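Local coordinates for A151R (African swine fever virus Georgia 2007/1, PDB 7CMA), which binds a zinc ion and is a non-structural viral protein whose biochemical role is not firmly established, at residues E19-E24 against T149-P154; N37-E42 against G128-N133. All blocks are in the same frame, centred on the assembly; numbering follows the deposited sequence.

Interaction 1 (E19-E24 against T149-P154)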
# COMPACT_ATOMS: atom_id res chain seq x y z
N GLU A 19 -9.83 -12.81 -0.32
CA GLU A 19 -8.90 -13.76 -0.99
C GLU A 19 -8.07 -14.48 0.08
O GLU A 19 -8.00 -15.72 0.03
CB GLU A 19 -7.99 -13.03 -1.99
CG GLU A 19 -7.22 -13.98 -2.90
CD GLU A 19 -8.04 -14.62 -4.01
OE1 GLU A 19 -9.24 -14.31 -4.12
OE2 GLU A 19 -7.48 -15.46 -4.75
N CYS A 20 -7.55 -13.74 1.06
CA CYS A 20 -6.80 -14.31 2.21
C CYS A 20 -7.68 -15.33 2.95
O CYS A 20 -7.21 -16.47 3.17
CB CYS A 20 -6.35 -13.20 3.16
SG CYS A 20 -5.18 -13.78 4.41
N ILE A 21 -8.90 -14.95 3.31
CA ILE A 21 -9.84 -15.84 4.06
C ILE A 21 -10.15 -17.06 3.20
O ILE A 21 -10.13 -18.18 3.73
CB ILE A 21 -11.12 -15.10 4.48
CG1 ILE A 21 -10.80 -13.91 5.40
CG2 ILE A 21 -12.11 -16.06 5.13
CD1 ILE A 21 -11.95 -12.97 5.60
N TYR A 22 -10.47 -16.84 1.92
CA TYR A 22 -10.80 -17.92 0.95
C TYR A 22 -9.71 -18.99 1.00
O TYR A 22 -10.04 -20.19 1.11
CB TYR A 22 -10.97 -17.35 -0.47
CG TYR A 22 -11.02 -18.39 -1.55
CD1 TYR A 22 -12.14 -19.20 -1.72
CD2 TYR A 22 -9.93 -18.65 -2.36
CE1 TYR A 22 -12.19 -20.18 -2.69
CE2 TYR A 22 -9.96 -19.64 -3.33
CZ TYR A 22 -11.10 -20.39 -3.52
OH TYR A 22 -11.16 -21.35 -4.49
N HIS A 23 -8.46 -18.57 0.88
CA HIS A 23 -7.28 -19.48 0.80
C HIS A 23 -7.13 -20.21 2.14
O HIS A 23 -6.96 -21.44 2.11
CB HIS A 23 -6.02 -18.70 0.41
CG HIS A 23 -6.00 -18.27 -1.02
ND1 HIS A 23 -6.54 -19.05 -2.03
CD2 HIS A 23 -5.56 -17.14 -1.61
CE1 HIS A 23 -6.42 -18.42 -3.18
NE2 HIS A 23 -5.82 -17.25 -2.95
N GLU A 24 -7.31 -19.50 3.26
CA GLU A 24 -7.20 -20.07 4.63
C GLU A 24 -8.27 -21.15 4.81
O GLU A 24 -7.91 -22.26 5.26
CB GLU A 24 -7.32 -18.96 5.68
CG GLU A 24 -6.02 -18.21 5.91
CD GLU A 24 -4.90 -19.05 6.49
OE1 GLU A 24 -5.20 -20.09 7.11
OE2 GLU A 24 -3.73 -18.68 6.30
N THR A 149 -5.02 -7.07 10.48
CA THR A 149 -5.12 -7.13 11.96
C THR A 149 -6.29 -8.04 12.38
O THR A 149 -6.30 -8.48 13.54
CB THR A 149 -5.29 -5.73 12.59
OG1 THR A 149 -6.50 -5.17 12.08
CG2 THR A 149 -4.12 -4.81 12.32
N ASN A 150 -7.21 -8.33 11.45
CA ASN A 150 -8.45 -9.10 11.76
C ASN A 150 -8.18 -10.60 11.63
O ASN A 150 -9.10 -11.38 11.93
CB ASN A 150 -9.62 -8.68 10.88
CG ASN A 150 -10.06 -7.26 11.15
OD1 ASN A 150 -10.54 -6.95 12.23
ND2 ASN A 150 -9.78 -6.37 10.21
N ILE A 151 -7.00 -11.00 11.16
CA ILE A 151 -6.58 -12.43 11.14
C ILE A 151 -5.59 -12.66 12.28
O ILE A 151 -4.46 -12.14 12.20
CB ILE A 151 -6.01 -12.86 9.78
CG1 ILE A 151 -6.85 -12.32 8.62
CG2 ILE A 151 -5.88 -14.38 9.72
CD1 ILE A 151 -7.06 -13.29 7.49
N MET A 152 -6.06 -13.28 13.36
CA MET A 152 -5.29 -13.45 14.61
C MET A 152 -4.20 -14.50 14.38
O MET A 152 -3.12 -14.36 14.99
CB MET A 152 -6.21 -13.91 15.75
CG MET A 152 -5.73 -13.49 17.13
SD MET A 152 -6.75 -14.18 18.47
CE MET A 152 -7.55 -15.55 17.64
N SER A 153 -4.52 -15.56 13.62
CA SER A 153 -3.67 -16.75 13.41
C SER A 153 -2.38 -16.34 12.70
O SER A 153 -2.42 -15.58 11.74
CB SER A 153 -4.40 -17.82 12.63
OG SER A 153 -5.37 -17.25 11.77
N PRO A 154 -1.20 -16.80 13.18
CA PRO A 154 0.05 -16.59 12.45
C PRO A 154 -0.02 -17.11 11.01
O PRO A 154 -0.64 -18.14 10.78
CB PRO A 154 1.08 -17.39 13.27
CG PRO A 154 0.50 -17.39 14.68
CD PRO A 154 -1.00 -17.47 14.47
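Cys20 and Ile21 meet Ile151 through aliphatic carbon and sulfur alone, and no flat group spans the two segments. The nearest ring to the touch is that of Tyr146, which packs beside both Cys20 and Ile151 from outside them. The Tyr22 ring is engaged along its own helix: CE1 of His23 lies in its plane at the edge, 3.6 Å from Tyr22 CD2. The meeting itself centres on a single methyl. Ile151 CD1 lies 3.6 Å from Cys20 SG and 4.3 Å from Ile21 CG1, so the end of the longer isoleucine branch touches two successive helix residues. On Cys20 the sulfur swings anti to the backbone N (chi1 -169°), which brings it against Ile151 CD1. The Ile151 branch instead has CG1 anti to its own carbonyl carbon, and a second torsion of -140°, off the staggered positions, places CD1 against the helix. A branched aliphatic chain suits a place where CA atoms of Ile21 and Ile151 stay 8.5 Å apart, and a thiol is compact and apolar enough to receive its end. Only 122 Å² is buried in all, yet polar bonds flank this apolar touch. Glu24 bonds through one carboxylate oxygen to Tyr146 and through the other to Ser94, whose backbone N bonds to Ser153 OG, while backbone bonds of Asn150 and Met152 with Ile92 hold the loop along strand 90-94. The contact is buried, its centre about 5 Å from the centre of the chain. Ile21 packs there on Ala76 and Ile79 of helix 72-84, on Ile31 of strand 30-35 and on Ile92, where helix 3-28, helix 72-84 and two strands of the five-stranded antiparallel sheet converge.

Interaction 2 (N37-E42 against G128-N133); sequences NIVVSE and GPHIFN
Asn37 and His130 grip each other with two hydrogen bonds, each pairing one residue's side chain with the other's backbone carbonyl. His130 ND1 donates to Asn37 O at 3.2 Å; the acceptor lies near the imidazole plane, but the donor sits above the carbonyl plane. In return Asn37 ND2 gives its N-H to His130 O at 3.1 Å, bent only to 159°, with the acceptor close to the amide plane. The backbone N of Asn133 reaches the same oxygen from the opposite face. Asn37 CG stands anti to its backbone N (chi1 -150°), which lays the amide against His130 O and stacks it on that of Asn133, planes 24° apart, with Asn37 ND2 3.4 Å from Asn133 CB. Histidine suits its place because it offers an N-H donor at ND1 and a flat ring beside Pro129 and Val39; Val39 CG2 approaches His130 CE1 at 4.1 Å, crossing at about a right angle.

In the second shell, Pro129 CG lies over one face of the imidazole, offset toward its rim. Asn37 has a left-handed backbone, which asparagine tolerates well, in the tight turn linking strands 30-35 and 38-46. Val39 packs on Leu34 and Phe55 of the flanking strands, and Val40 and Ser41 form a classic beta bulge opposite Leu33. The other segment leans, through Ile131 and Phe132, on strand 99-104 of the three-stranded sheet.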
# COMPACT_ATOMS: atom_id res chain seq x y z
N ASN A 37 -12.06 -11.22 21.56
CA ASN A 37 -11.17 -12.35 21.93
C ASN A 37 -11.99 -13.38 22.72
O ASN A 37 -11.41 -14.06 23.58
CB ASN A 37 -9.95 -11.86 22.71
CG ASN A 37 -8.73 -12.73 22.50
OD1 ASN A 37 -8.63 -13.44 21.49
ND2 ASN A 37 -7.80 -12.70 23.44
N ILE A 38 -13.25 -13.56 22.32
CA ILE A 38 -14.16 -14.66 22.77
C ILE A 38 -14.73 -15.33 21.53
O ILE A 38 -15.24 -14.60 20.66
CB ILE A 38 -15.27 -14.10 23.68
CG1 ILE A 38 -14.70 -13.40 24.92
CG2 ILE A 38 -16.26 -15.20 24.06
CD1 ILE A 38 -15.55 -12.26 25.43
N VAL A 39 -14.55 -16.65 21.39
CA VAL A 39 -15.08 -17.45 20.25
C VAL A 39 -16.61 -17.39 20.30
O VAL A 39 -17.18 -17.76 21.33
CB VAL A 39 -14.57 -18.90 20.29
CG1 VAL A 39 -15.17 -19.72 19.16
CG2 VAL A 39 -13.06 -18.96 20.27
N VAL A 40 -17.25 -16.91 19.22
CA VAL A 40 -18.73 -16.73 19.15
C VAL A 40 -19.28 -17.65 18.06
O VAL A 40 -20.46 -18.03 18.17
CB VAL A 40 -19.13 -15.26 18.91
CG1 VAL A 40 -18.82 -14.39 20.12
CG2 VAL A 40 -18.48 -14.67 17.66
N SER A 41 -18.43 -18.10 17.14
CA SER A 41 -18.86 -18.98 16.02
C SER A 41 -17.68 -19.81 15.49
O SER A 41 -16.51 -19.49 15.83
CB SER A 41 -19.50 -18.18 14.91
OG SER A 41 -19.25 -16.80 15.08
N GLU A 42 -17.98 -20.77 14.62
CA GLU A 42 -17.01 -21.69 13.98
C GLU A 42 -17.56 -22.12 12.62
O GLU A 42 -18.75 -22.48 12.56
CB GLU A 42 -16.75 -22.90 14.88
CG GLU A 42 -15.77 -23.91 14.27
CD GLU A 42 -15.51 -25.14 15.12
OE1 GLU A 42 -15.90 -25.15 16.29
OE2 GLU A 42 -14.93 -26.12 14.58
N GLY A 128 -4.26 -22.35 23.39
CA GLY A 128 -5.39 -21.89 22.56
C GLY A 128 -5.04 -20.63 21.78
O GLY A 128 -3.93 -20.14 21.85
N PRO A 129 -5.96 -20.13 20.92
CA PRO A 129 -5.65 -19.01 20.03
C PRO A 129 -5.50 -17.65 20.75
O PRO A 129 -4.88 -16.78 20.19
CB PRO A 129 -6.86 -18.99 19.09
CG PRO A 129 -7.99 -19.55 19.92
CD PRO A 129 -7.33 -20.63 20.76
N HIS A 130 -6.06 -17.49 21.95
CA HIS A 130 -6.40 -16.16 22.52
C HIS A 130 -5.12 -15.32 22.71
O HIS A 130 -5.20 -14.09 22.49
CB HIS A 130 -7.19 -16.31 23.83
CG HIS A 130 -8.38 -17.20 23.69
ND1 HIS A 130 -9.63 -16.70 23.37
CD2 HIS A 130 -8.50 -18.54 23.74
CE1 HIS A 130 -10.48 -17.71 23.27
NE2 HIS A 130 -9.81 -18.84 23.47
N ILE A 131 -3.99 -15.96 23.01
CA ILE A 131 -2.72 -15.26 23.35
C ILE A 131 -2.17 -14.53 22.11
O ILE A 131 -1.33 -13.64 22.28
CB ILE A 131 -1.69 -16.24 23.95
CG1 ILE A 131 -0.45 -15.51 24.48
CG2 ILE A 131 -1.32 -17.33 22.95
CD1 ILE A 131 0.59 -16.41 25.10
N PHE A 132 -2.65 -14.89 20.92
CA PHE A 132 -2.15 -14.31 19.64
C PHE A 132 -2.85 -12.98 19.36
O PHE A 132 -2.40 -12.24 18.47
CB PHE A 132 -2.32 -15.30 18.49
CG PHE A 132 -1.37 -16.46 18.54
CD1 PHE A 132 -0.06 -16.31 18.11
CD2 PHE A 132 -1.72 -17.65 19.16
CE1 PHE A 132 0.83 -17.36 18.18
CE2 PHE A 132 -0.82 -18.69 19.26
CZ PHE A 132 0.46 -18.55 18.77
N ASN A 133 -3.85 -12.62 20.18
CA ASN A 133 -4.62 -11.36 20.05
C ASN A 133 -3.66 -10.16 20.15
O ASN A 133 -3.86 -9.20 19.40
CB ASN A 133 -5.73 -11.28 21.10
CG ASN A 133 -6.65 -10.09 20.91
OD1 ASN A 133 -6.86 -9.32 21.85
ND2 ASN A 133 -7.21 -9.96 19.72

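In the fold
Starting from the N terminus, the chain passes through helix 3-28, where residues 19-24 wait for their partner, then through strand 30-35 into the turn at Asn37 and the start of strand 38-46. Some 85 residues later, beyond strand 125-127, segment 128-133 returns to it and closes interaction 2. Segment 149-154 then closes interaction 1, so the shorter loop lies wholly within the longer one. Their centres are 14 Å apart, and they touch through the loops: Met152 packs on Asn37, Pro129 and Phe132, and Pro154 on Phe132. Together they fasten the C-terminal part of the chain, which carries the zinc site, to the N-terminal helix and the five-stranded sheet.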